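Long-range contact in chaperone protein gp12 (Lactococcus phage p2, PDB 3D8L), which probably acts as a chaperone for the tape measure protein and may help to keep it in solution while the phage tail is assembled: residues K10-I14 against A51-I57. The protein carries 1 engineered substitution. Residues are numbered along the deposited sequence; the frame is centred on the assembly and turned at random.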
# COMPACT_ATOMS: atom_id res chain seq x y z
N LYS A 10 15.30 11.00 -13.04
CA LYS A 10 15.25 10.18 -14.27
C LYS A 10 14.27 10.82 -15.27
O LYS A 10 14.62 11.06 -16.43
CB LYS A 10 14.89 8.74 -13.95
CG LYS A 10 15.96 7.98 -13.16
CD LYS A 10 15.47 6.63 -12.74
CE LYS A 10 15.25 5.77 -14.01
NZ LYS A 10 15.18 4.26 -13.88
N PHE A 11 13.06 11.15 -14.80
CA PHE A 11 12.05 11.76 -15.65
C PHE A 11 12.56 13.00 -16.41
O PHE A 11 12.18 13.24 -17.57
CB PHE A 11 10.82 12.16 -14.85
CG PHE A 11 9.72 12.75 -15.70
CD1 PHE A 11 8.74 11.93 -16.25
CD2 PHE A 11 9.72 14.09 -16.00
CE1 PHE A 11 7.76 12.44 -17.04
CE2 PHE A 11 8.74 14.63 -16.79
CZ PHE A 11 7.75 13.82 -17.31
N LYS A 12 13.39 13.81 -15.75
CA LYS A 12 13.94 14.96 -16.42
C LYS A 12 15.01 14.54 -17.42
O LYS A 12 15.06 15.06 -18.54
CB LYS A 12 14.56 15.93 -15.43
CG LYS A 12 14.61 17.30 -15.99
CD LYS A 12 15.60 18.14 -15.23
CE LYS A 12 15.22 19.64 -15.31
NZ LYS A 12 14.61 19.93 -16.66
N MET A 13 15.88 13.61 -17.03
CA MET A 13 16.94 13.19 -17.93
C MET A 13 16.32 12.57 -19.18
O MET A 13 16.94 12.58 -20.23
CB MET A 13 17.87 12.16 -17.26
CG MET A 13 18.69 12.67 -16.11
SD MET A 13 19.37 11.33 -15.13
CE MET A 13 20.58 12.30 -14.22
N ILE A 14 15.11 12.04 -19.07
CA ILE A 14 14.54 11.27 -20.15
C ILE A 14 13.74 12.17 -21.10
O ILE A 14 13.89 12.08 -22.32
CB ILE A 14 13.62 10.14 -19.61
CG1 ILE A 14 14.43 9.14 -18.77
CG2 ILE A 14 12.97 9.35 -20.77
CD1 ILE A 14 13.59 8.08 -18.02
N ALA A 51 10.68 6.32 -16.38
CA ALA A 51 11.42 6.66 -15.15
C ALA A 51 11.36 5.54 -14.10
O ALA A 51 12.36 5.23 -13.44
CB ALA A 51 10.93 7.96 -14.55
N LEU A 52 10.19 4.93 -13.94
CA LEU A 52 9.97 3.97 -12.86
C LEU A 52 10.45 2.59 -13.23
O LEU A 52 10.72 1.79 -12.34
CB LEU A 52 8.48 3.88 -12.49
CG LEU A 52 7.86 5.03 -11.73
CD1 LEU A 52 6.39 4.95 -11.86
CD2 LEU A 52 8.25 5.00 -10.28
N PHE A 53 10.53 2.31 -14.53
CA PHE A 53 10.76 0.93 -15.02
C PHE A 53 11.97 0.69 -15.95
O PHE A 53 12.46 -0.43 -16.01
CB PHE A 53 9.49 0.39 -15.65
CG PHE A 53 8.37 0.21 -14.66
CD1 PHE A 53 7.36 1.14 -14.55
CD2 PHE A 53 8.34 -0.89 -13.83
CE1 PHE A 53 6.32 0.96 -13.62
CE2 PHE A 53 7.31 -1.07 -12.92
CZ PHE A 53 6.31 -0.15 -12.81
N GLN A 54 12.45 1.69 -16.66
CA GLN A 54 13.63 1.50 -17.49
C GLN A 54 14.88 2.02 -16.79
O GLN A 54 15.01 3.21 -16.47
CB GLN A 54 13.45 2.14 -18.87
CG GLN A 54 14.69 2.07 -19.74
CD GLN A 54 15.18 0.65 -19.99
OE1 GLN A 54 16.23 0.22 -19.47
NE2 GLN A 54 14.41 -0.10 -20.79
N ASP A 55 15.79 1.08 -16.55
CA ASP A 55 17.01 1.36 -15.80
C ASP A 55 18.00 2.07 -16.68
O ASP A 55 18.74 2.93 -16.24
CB ASP A 55 17.65 0.07 -15.28
CG ASP A 55 18.63 0.35 -14.22
OD1 ASP A 55 18.27 1.19 -13.37
OD2 ASP A 55 19.75 -0.20 -14.24
N ASN A 56 18.01 1.69 -17.95
CA ASN A 56 18.93 2.22 -18.91
C ASN A 56 18.43 3.57 -19.42
O ASN A 56 17.51 3.65 -20.23
CB ASN A 56 19.05 1.21 -20.04
CG ASN A 56 20.21 1.46 -20.90
OD1 ASN A 56 20.81 0.52 -21.44
ND2 ASN A 56 20.54 2.72 -21.06
N ILE A 57 19.01 4.65 -18.91
CA ILE A 57 18.62 5.99 -19.32
C ILE A 57 18.80 6.21 -20.83
O ILE A 57 17.95 6.80 -21.47
CB ILE A 57 19.39 7.07 -18.50
CG1 ILE A 57 18.89 7.09 -17.06
CG2 ILE A 57 19.22 8.47 -19.08
CD1 ILE A 57 17.37 7.27 -16.99
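Lys10 reaches from helix 7-15 to the residue just past helix 37-53, donating a hydrogen bond from NZ to Gln54 O (2.8 Å). The contact lies at the turn that joins helix 37-53 to helix 57-70 in an all-helical fold: helix 37-53 ends, Gln54 leaves helical geometry, and Asn56 takes the N-cap position of the next helix. The ammonium approaches Gln54 O from above the carbonyl plane, 46° out of it. Lys10 NZ also lies 3.0 Å from Ala51 O. A long, flexible cation suits a helix C-terminus, where carbonyls lack further amide partners within the helix and the dipole is probably favourable. Asp55 OD1, 4.4 Å from Lys10 NZ, is too distant for a salt bridge but may add electrostatic attraction.

The methylenes of Lys10 pack against the Ile57 CD1 methyl, with Lys10 CE 4.0 Å from it, and a bend at chi3 (66°) turns the end of the chain toward the carbonyls. Ala51, small enough for the helices to come close, sets its CB 3.8 Å from Phe11 N and also against Lys10 CB. One turn on from Lys10, Ile14 puts CD1 over the backbone of Ala51, while its CG1 meets Ile57 CD1 at 3.9 Å; branched isoleucines suit this apolar junction.

Farther out, Ile14 also packs on Ala60 and Phe64 of helix 57-70, and Phe11 on Leu19 and Gln22 of helix 19-31. Within the turn, Asn56 N donates to Gln54 OE1 at 2.8 Å, in the carbonyl plane and on a lone pair.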